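Local coordinates for protein putative adhesin (Komagataella phaffii, PDB 5FX8) that is a putative cell-surface adhesin that may take part in cell-cell interaction, contacting other proteins through salt bridges and hydrogen bonds, at residues Ser68-Thr73 with Gln77-Ala82; Ser5-Val10 with Phe129-Ser134; Phe56-Tyr59 with Asp64-Val67. One frame throughout, in Å; residues are numbered along the deposited sequence.

All three contacts lie in the first cohesin-like domain of the adhesin's N-terminal part. Contact 2 brings together strands 4-11 and 126-132, more than a hundred residues apart, and the other two fall within that interval. Contact 3, in the loop after strand 54-55, comes first, and contact 1, the hairpin of strands 68-72 and 77-84, follows directly. Their centres are about 16 Å apart, and a probable hydrogen bond from Thr81 OG1 to Ser66 O joins them. Contact 2 is centred about 19 Å from each, touching neither. The hairpin lies within the mixed sheet, between strands 312-319 and 89-94; contact 2 packs strand 4-11 of that sheet against strand 126-132 of the small one.

Contact 1: Ser68-Thr73 with Gln77-Ala82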
loop_
_atom_site.group_PDB
_atom_site.type_symbol
_atom_site.label_atom_id
_atom_site.label_comp_id
_atom_site.label_asym_id
_atom_site.label_seq_id
_atom_site.Cartn_x
_atom_site.Cartn_y
_atom_site.Cartn_z
ATOM N N SER C 68 -62.172 -29.182 -37.416
ATOM C CA SER C 68 -62.284 -30.237 -36.439
ATOM C C SER C 68 -63.751 -30.523 -36.200
ATOM O O SER C 68 -64.620 -29.717 -36.519
ATOM C CB SER C 68 -61.594 -29.858 -35.134
ATOM O OG SER C 68 -61.607 -30.938 -34.225
ATOM N N GLU C 69 -64.006 -31.693 -35.649
ATOM C CA GLU C 69 -65.287 -32.115 -35.112
ATOM C C GLU C 69 -65.275 -31.939 -33.599
ATOM O O GLU C 69 -64.241 -32.121 -32.962
ATOM C CB GLU C 69 -65.520 -33.580 -35.472
ATOM C CG GLU C 69 -66.819 -34.165 -34.988
ATOM C CD GLU C 69 -67.887 -33.956 -35.972
ATOM O OE1 GLU C 69 -67.541 -33.859 -37.148
ATOM O OE2 GLU C 69 -69.052 -33.897 -35.581
ATOM N N PHE C 70 -66.428 -31.610 -33.011
ATOM C CA PHE C 70 -66.516 -31.457 -31.562
ATOM C C PHE C 70 -67.591 -32.368 -30.974
ATOM O O PHE C 70 -68.648 -32.568 -31.573
ATOM C CB PHE C 70 -66.749 -29.996 -31.201
ATOM C CG PHE C 70 -65.585 -29.122 -31.539
ATOM C CD1 PHE C 70 -65.411 -28.636 -32.821
ATOM C CD2 PHE C 70 -64.632 -28.835 -30.592
ATOM C CE1 PHE C 70 -64.320 -27.870 -33.141
ATOM C CE2 PHE C 70 -63.536 -28.066 -30.903
ATOM C CZ PHE C 70 -63.377 -27.577 -32.174
ATOM N N PHE C 71 -67.308 -32.928 -29.796
ATOM C CA PHE C 71 -68.101 -33.980 -29.181
ATOM C C PHE C 71 -68.532 -33.560 -27.785
ATOM O O PHE C 71 -68.038 -32.582 -27.232
ATOM C CB PHE C 71 -67.320 -35.298 -29.097
ATOM C CG PHE C 71 -66.723 -35.722 -30.384
ATOM C CD1 PHE C 71 -65.538 -35.171 -30.824
ATOM C CD2 PHE C 71 -67.336 -36.661 -31.165
ATOM C CE1 PHE C 71 -64.988 -35.544 -32.012
ATOM C CE2 PHE C 71 -66.780 -37.035 -32.362
ATOM C CZ PHE C 71 -65.607 -36.476 -32.781
ATOM N N THR C 72 -69.488 -34.305 -27.225
ATOM C CA THR C 72 -69.783 -34.223 -25.805
ATOM C C THR C 72 -68.718 -34.976 -25.029
ATOM O O THR C 72 -67.920 -35.721 -25.594
ATOM C CB THR C 72 -71.140 -34.825 -25.475
ATOM O OG1 THR C 72 -71.129 -36.203 -25.855
ATOM C CG2 THR C 72 -72.254 -34.122 -26.212
ATOM N N THR C 73 -68.715 -34.786 -23.709
ATOM C CA THR C 73 -67.798 -35.544 -22.867
ATOM C C THR C 73 -68.036 -37.037 -23.007
ATOM O O THR C 73 -67.136 -37.833 -22.749
ATOM C CB THR C 73 -67.971 -35.133 -21.423
ATOM O OG1 THR C 73 -69.324 -35.387 -21.054
ATOM C CG2 THR C 73 -67.708 -33.657 -21.253
ATOM N N GLN C 77 -71.157 -36.735 -31.327
ATOM C CA GLN C 77 -70.873 -35.657 -32.265
ATOM C C GLN C 77 -71.872 -34.526 -32.096
ATOM O O GLN C 77 -73.072 -34.757 -31.922
ATOM C CB GLN C 77 -70.915 -36.163 -33.705
ATOM C CG GLN C 77 -69.732 -37.014 -34.080
ATOM C CD GLN C 77 -69.686 -37.378 -35.547
ATOM O OE1 GLN C 77 -70.655 -37.173 -36.282
ATOM N NE2 GLN C 77 -68.560 -37.946 -35.981
ATOM N N VAL C 78 -71.373 -33.293 -32.161
ATOM C CA VAL C 78 -72.192 -32.103 -31.982
ATOM C C VAL C 78 -72.094 -31.177 -33.183
ATOM O O VAL C 78 -73.109 -30.782 -33.758
ATOM C CB VAL C 78 -71.822 -31.355 -30.685
ATOM C CG1 VAL C 78 -72.667 -30.093 -30.545
ATOM C CG2 VAL C 78 -71.994 -32.269 -29.483
ATOM N N LEU C 79 -70.877 -30.818 -33.573
ATOM C CA LEU C 79 -70.672 -29.895 -34.673
ATOM C C LEU C 79 -69.249 -30.051 -35.170
ATOM O O LEU C 79 -68.408 -30.674 -34.523
ATOM C CB LEU C 79 -70.947 -28.454 -34.246
ATOM C CG LEU C 79 -70.190 -27.904 -33.039
ATOM C CD1 LEU C 79 -68.885 -27.339 -33.459
ATOM C CD2 LEU C 79 -71.017 -26.837 -32.425
ATOM N N SER C 80 -68.994 -29.462 -36.321
ATOM C CA SER C 80 -67.663 -29.366 -36.873
ATOM C C SER C 80 -67.429 -27.914 -37.274
ATOM O O SER C 80 -68.379 -27.162 -37.480
ATOM C CB SER C 80 -67.502 -30.294 -38.054
ATOM O OG SER C 80 -68.336 -29.867 -39.086
ATOM N N THR C 81 -66.162 -27.518 -37.369
ATOM C CA THR C 81 -65.784 -26.130 -37.585
ATOM C C THR C 81 -64.886 -26.025 -38.805
ATOM O O THR C 81 -64.155 -26.952 -39.137
ATOM C CB THR C 81 -65.025 -25.528 -36.365
ATOM O OG1 THR C 81 -63.935 -26.385 -35.999
ATOM C CG2 THR C 81 -65.916 -25.328 -35.163
ATOM N N ALA C 82 -64.921 -24.884 -39.459
ATOM C CA ALA C 82 -63.949 -24.605 -40.498
ATOM C C ALA C 82 -63.814 -23.092 -40.569
ATOM O O ALA C 82 -64.775 -22.385 -40.289
ATOM C CB ALA C 82 -64.378 -25.204 -41.834
#
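Phe70 and Leu79 face each other as a hydrogen-bonded antiparallel pair, Phe70 N donating to Leu79 O at 2.7 Å. Their side chains share one side of the hairpin, where Leu79 CD1 lies 3.8 Å from Phe70 CD1. Thr81, two residues beyond Leu79, lies on the same side: its OG1 sits in the plane of the Phe70 ring, 3.2 Å from CE1 at the edge, while CG2 rests near the same ring carbon. With OG1 between the backbone N and carbonyl carbon (chi1 52°), the Thr81 hydroxyl lies at the ring edge, and its hydrogen bond goes to Ser66 O.

The other side carries Glu69, Phe71, Gln77 and Ser80. Glu69 starts trans to its own N and then bends at chi2 (89°), which folds the carboxylate over the Gln77 amide; the two planes stack 25° apart. Gln77 runs extended alongside Phe71, pointing the same way, with CG 3.4 Å from Phe71 CE2. Glu69 OE1 approaches Ser80 CB, and OE2 has a weak bond to Ser95 OG.

At the turn end Val78 N reaches Phe70 O at 2.9 Å, and Leu79 N meets that oxygen weakly at 3.5 Å. Two residues, Val78 and Leu79, thus oppose one, Phe70: a classic beta bulge in an antiparallel beta hairpin.

Contact 2: Ser5-Val10 with Phe129-Ser134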
loop_
_atom_site.group_PDB
_atom_site.type_symbol
_atom_site.label_atom_id
_atom_site.label_comp_id
_atom_site.label_asym_id
_atom_site.label_seq_id
_atom_site.Cartn_x
_atom_site.Cartn_y
_atom_site.Cartn_z
ATOM N N SER C 5 -73.489 -17.629 -26.273
ATOM C CA SER C 5 -73.786 -16.694 -25.189
ATOM C C SER C 5 -72.660 -15.720 -24.897
ATOM O O SER C 5 -72.899 -14.691 -24.254
ATOM C CB SER C 5 -74.118 -17.448 -23.896
ATOM O OG SER C 5 -73.114 -18.385 -23.557
ATOM N N ASP C 6 -71.445 -16.029 -25.336
ATOM C CA ASP C 6 -70.284 -15.233 -24.996
ATOM C C ASP C 6 -69.112 -15.678 -25.849
ATOM O O ASP C 6 -69.067 -16.826 -26.297
ATOM C CB ASP C 6 -69.931 -15.369 -23.523
ATOM C CG ASP C 6 -69.162 -14.212 -23.045
ATOM O OD1 ASP C 6 -69.077 -13.241 -23.830
ATOM O OD2 ASP C 6 -68.677 -14.256 -21.905
ATOM N N ILE C 7 -68.184 -14.748 -26.075
ATOM C CA ILE C 7 -66.906 -15.005 -26.727
ATOM C C ILE C 7 -65.822 -14.309 -25.899
ATOM O O ILE C 7 -65.822 -13.079 -25.773
ATOM C CB ILE C 7 -66.883 -14.519 -28.189
ATOM C CG1 ILE C 7 -67.974 -15.195 -29.014
ATOM C CG2 ILE C 7 -65.569 -14.834 -28.840
ATOM C CD1 ILE C 7 -68.086 -14.677 -30.439
ATOM N N THR C 8 -64.915 -15.090 -25.314
ATOM C CA THR C 8 -63.909 -14.551 -24.416
ATOM C C THR C 8 -62.519 -14.749 -24.996
ATOM O O THR C 8 -62.286 -15.650 -25.801
ATOM C CB THR C 8 -63.993 -15.197 -23.035
ATOM O OG1 THR C 8 -63.690 -16.593 -23.125
ATOM C CG2 THR C 8 -65.380 -15.025 -22.488
ATOM N N VAL C 9 -61.602 -13.876 -24.602
ATOM C CA VAL C 9 -60.214 -13.949 -25.020
ATOM C C VAL C 9 -59.342 -13.715 -23.804
ATOM O O VAL C 9 -59.488 -12.704 -23.113
ATOM C CB VAL C 9 -59.882 -12.925 -26.102
ATOM C CG1 VAL C 9 -58.453 -13.099 -26.484
ATOM C CG2 VAL C 9 -60.770 -13.116 -27.288
ATOM N N VAL C 10 -58.452 -14.651 -23.526
ATOM C CA VAL C 10 -57.475 -14.510 -22.461
ATOM C C VAL C 10 -56.148 -15.021 -22.989
ATOM O O VAL C 10 -56.064 -15.596 -24.076
ATOM C CB VAL C 10 -57.859 -15.268 -21.179
ATOM C CG1 VAL C 10 -59.222 -14.854 -20.720
ATOM C CG2 VAL C 10 -57.815 -16.744 -21.413
ATOM N N PHE C 129 -61.094 -7.003 -29.069
ATOM C CA PHE C 129 -61.244 -7.802 -30.278
ATOM C C PHE C 129 -62.718 -7.841 -30.624
ATOM O O PHE C 129 -63.544 -8.129 -29.759
ATOM C CB PHE C 129 -60.738 -9.232 -30.089
ATOM C CG PHE C 129 -59.341 -9.346 -29.579
ATOM C CD1 PHE C 129 -58.271 -9.277 -30.444
ATOM C CD2 PHE C 129 -59.101 -9.586 -28.250
ATOM C CE1 PHE C 129 -57.007 -9.416 -29.989
ATOM C CE2 PHE C 129 -57.836 -9.724 -27.794
ATOM C CZ PHE C 129 -56.789 -9.642 -28.661
ATOM N N ASP C 130 -63.047 -7.547 -31.871
ATOM C CA ASP C 130 -64.438 -7.509 -32.313
ATOM C C ASP C 130 -64.779 -8.793 -33.067
ATOM O O ASP C 130 -64.274 -9.028 -34.166
ATOM C CB ASP C 130 -64.685 -6.284 -33.187
ATOM C CG ASP C 130 -64.591 -4.997 -32.419
ATOM O OD1 ASP C 130 -64.825 -5.026 -31.197
ATOM O OD2 ASP C 130 -64.279 -3.957 -33.034
ATOM N N PHE C 131 -65.641 -9.615 -32.484
ATOM C CA PHE C 131 -66.220 -10.768 -33.170
ATOM C C PHE C 131 -67.654 -10.430 -33.588
ATOM O O PHE C 131 -68.482 -10.059 -32.750
ATOM C CB PHE C 131 -66.191 -12.009 -32.275
ATOM C CG PHE C 131 -64.813 -12.386 -31.815
ATOM C CD1 PHE C 131 -64.294 -11.859 -30.648
ATOM C CD2 PHE C 131 -64.032 -13.248 -32.553
ATOM C CE1 PHE C 131 -63.045 -12.175 -30.232
ATOM C CE2 PHE C 131 -62.778 -13.572 -32.135
ATOM C CZ PHE C 131 -62.281 -13.027 -30.972
ATOM N N GLU C 132 -67.940 -10.541 -34.881
ATOM C CA GLU C 132 -69.260 -10.239 -35.416
ATOM C C GLU C 132 -70.028 -11.525 -35.689
ATOM O O GLU C 132 -69.535 -12.420 -36.382
ATOM C CB GLU C 132 -69.151 -9.393 -36.681
ATOM C CG GLU C 132 -68.664 -7.986 -36.391
ATOM C CD GLU C 132 -69.180 -6.956 -37.371
ATOM O OE1 GLU C 132 -70.007 -7.315 -38.237
ATOM O OE2 GLU C 132 -68.753 -5.785 -37.278
ATOM N N THR C 133 -71.217 -11.629 -35.105
ATOM C CA THR C 133 -72.170 -12.636 -35.536
ATOM C C THR C 133 -73.244 -11.966 -36.377
ATOM O O THR C 133 -72.981 -10.958 -37.042
ATOM C CB THR C 133 -72.800 -13.353 -34.353
ATOM O OG1 THR C 133 -73.633 -12.441 -33.640
ATOM C CG2 THR C 133 -71.725 -13.878 -33.434
ATOM N N SER C 134 -74.455 -12.511 -36.353
ATOM C CA SER C 134 -75.517 -11.952 -37.177
ATOM C C SER C 134 -76.358 -10.967 -36.398
ATOM O O SER C 134 -76.796 -9.953 -36.943
ATOM C CB SER C 134 -76.393 -13.068 -37.752
ATOM O OG SER C 134 -76.803 -13.980 -36.752
#
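Ile7 meets the Phe131 ring from above: CG2 stands over one face, displaced toward the rim, 3.9 Å from the ring centroid and 18° off the normal, a CH-pi contact. The branch is placed by the first torsion of Ile7 (chi1 -59°), which sets CG1 beside the backbone N and leaves CG2 on the other side of CB, trans to that N. The ethyl arm reaches the root of the side chain, Ile7 CD1 lying 3.8 Å from Phe131 CB. One isoleucine therefore touches both the flat surface of the aromatic group and the start of its side chain.

Val9 divides its two methyls between two phenylalanines. CG2 approaches the far end of the Phe131 ring, 3.8 Å from CE1, at a slant to the ring plane. CG1 turns to Phe129, 3.7 Å from CE2, and the two side chains run at about a right angle to each other. Ile7 and Val9 alternate along their strand with Thr8, which points away, so both apolar residues turn the same way toward the aromatic pair. All four are buried, and the contact across the segments is wholly apolar.

The backbones stay well apart, with Ile7 CA 7.7 Å from Phe131 CA, so the strands pack by side chains rather than pairing. Strand 4-11 is hydrogen-bonded to strand 25-31 in the large mixed sheet, whereas 126-132 pairs with 137-144 in the small three-stranded one. Val27, Val48 and Pro140 also touch Phe131, while Tyr138 and Phe29 also touch Ile7.

Contact 3: Phe56-Tyr59 with Asp64-Val67; sequences FVQY and DPSV
The Phe56 ring has Ser66 and Pro65 as its neighbours from segment 64-67, and Phe110 and Phe83 from farther along the chain. Ser66 CB covers one face off-centre in a CH-pi contact, its line to the centroid 3.8 Å long and tilted 20° from the ring normal. Pro65 CG reaches the same ring obliquely, 3.9 Å from Phe56 CD1. Phe110 meets Phe56 edge-to-face, and the plane of Phe83 is inclined to it by about 50°. The aromatic group is buried between these side chains and the turn.

Pro65 also faces the rest of segment 56-59. Gln58 CG approaches Pro65 CD at 3.4 Å, the two side chains crossing at about a right angle, while Val57 O lies 3.5 Å from Pro65 CG. The proline thus spans three successive residues of the facing chain.

Residues 64-67 make a type I beta turn, and its polar side is knit within itself. Asp64 OD1 accepts from Ser66 N at 2.8 Å, an Asx turn, and from Ser66 OG at 2.7 Å. The amide comes from the anti side of the carboxylate and the hydroxyl from the syn side, both tilted out of its plane to the same face. Tyr85 OH also bonds OD1. The first torsion of Ser66 (chi1 72°) brings its OG back to this oxygen while CB remains turned to the ring.

Three donors gathered on one carboxylate oxygen would probably stabilise the charged form of Asp64. The clasp probably helps to hold the turn, while the carbon atoms of Pro65 and Ser66 CB rest on Phe56.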
loop_
_atom_site.group_PDB
_atom_site.type_symbol
_atom_site.label_atom_id
_atom_site.label_comp_id
_atom_site.label_asym_id
_atom_site.label_seq_id
_atom_site.Cartn_x
_atom_site.Cartn_y
_atom_site.Cartn_z
ATOM N N PHE C 56 -54.745 -18.139 -36.984
ATOM C CA PHE C 56 -54.480 -19.537 -36.693
ATOM C C PHE C 56 -53.046 -19.825 -37.051
ATOM O O PHE C 56 -52.521 -19.227 -37.986
ATOM C CB PHE C 56 -55.389 -20.449 -37.501
ATOM C CG PHE C 56 -56.750 -20.580 -36.945
ATOM C CD1 PHE C 56 -57.028 -21.544 -36.016
ATOM C CD2 PHE C 56 -57.746 -19.746 -37.347
ATOM C CE1 PHE C 56 -58.262 -21.681 -35.504
ATOM C CE2 PHE C 56 -58.982 -19.868 -36.828
ATOM C CZ PHE C 56 -59.241 -20.850 -35.898
ATOM N N VAL C 57 -52.400 -20.714 -36.298
ATOM C CA VAL C 57 -51.004 -21.066 -36.541
ATOM C C VAL C 57 -50.931 -22.522 -36.968
ATOM O O VAL C 57 -51.362 -23.419 -36.239
ATOM C CB VAL C 57 -50.123 -20.814 -35.313
ATOM C CG1 VAL C 57 -48.665 -21.178 -35.628
ATOM C CG2 VAL C 57 -50.246 -19.388 -34.869
ATOM N N GLN C 58 -50.335 -22.763 -38.112
ATOM C CA GLN C 58 -50.384 -24.066 -38.741
ATOM C C GLN C 58 -49.075 -24.812 -38.518
ATOM O O GLN C 58 -48.013 -24.338 -38.917
ATOM C CB GLN C 58 -50.688 -23.898 -40.226
ATOM C CG GLN C 58 -52.127 -23.522 -40.479
ATOM C CD GLN C 58 -52.315 -22.714 -41.730
ATOM O OE1 GLN C 58 -53.009 -23.131 -42.666
ATOM N NE2 GLN C 58 -51.702 -21.530 -41.756
ATOM N N TYR C 59 -49.150 -25.970 -37.881
ATOM C CA TYR C 59 -48.033 -26.905 -37.910
ATOM C C TYR C 59 -48.566 -28.337 -37.832
ATOM O O TYR C 59 -49.264 -28.698 -36.883
ATOM C CB TYR C 59 -47.013 -26.643 -36.784
ATOM C CG TYR C 59 -45.758 -27.452 -37.006
ATOM C CD1 TYR C 59 -44.822 -27.062 -37.948
ATOM C CD2 TYR C 59 -45.544 -28.640 -36.334
ATOM C CE1 TYR C 59 -43.686 -27.814 -38.183
ATOM C CE2 TYR C 59 -44.412 -29.400 -36.569
ATOM C CZ TYR C 59 -43.488 -28.974 -37.497
ATOM O OH TYR C 59 -42.356 -29.702 -37.753
ATOM N N ASP C 64 -54.647 -27.683 -41.354
ATOM C CA ASP C 64 -55.438 -26.533 -40.959
ATOM C C ASP C 64 -55.980 -26.777 -39.564
ATOM O O ASP C 64 -56.800 -27.685 -39.380
ATOM C CB ASP C 64 -56.561 -26.331 -41.948
ATOM C CG ASP C 64 -57.402 -25.125 -41.659
ATOM O OD1 ASP C 64 -57.514 -24.708 -40.494
ATOM O OD2 ASP C 64 -57.996 -24.623 -42.616
ATOM N N PRO C 65 -55.562 -26.008 -38.558
ATOM C CA PRO C 65 -55.974 -26.301 -37.183
ATOM C C PRO C 65 -57.393 -25.895 -36.892
ATOM O O PRO C 65 -57.913 -26.214 -35.816
ATOM C CB PRO C 65 -54.985 -25.488 -36.348
ATOM C CG PRO C 65 -54.576 -24.368 -37.231
ATOM C CD PRO C 65 -54.629 -24.875 -38.633
ATOM N N SER C 66 -58.045 -25.220 -37.811
ATOM C CA SER C 66 -59.403 -24.806 -37.525
ATOM C C SER C 66 -60.436 -25.848 -37.905
ATOM O O SER C 66 -61.613 -25.653 -37.606
ATOM C CB SER C 66 -59.714 -23.508 -38.242
ATOM O OG SER C 66 -59.837 -23.773 -39.611
ATOM N N VAL C 67 -60.037 -26.938 -38.543
ATOM C CA VAL C 67 -60.978 -27.907 -39.086
ATOM C C VAL C 67 -61.066 -29.081 -38.126
ATOM O O VAL C 67 -60.151 -29.898 -38.028
ATOM C CB VAL C 67 -60.569 -28.361 -40.488
ATOM C CG1 VAL C 67 -61.622 -29.260 -41.044
ATOM C CG2 VAL C 67 -60.373 -27.161 -41.389
#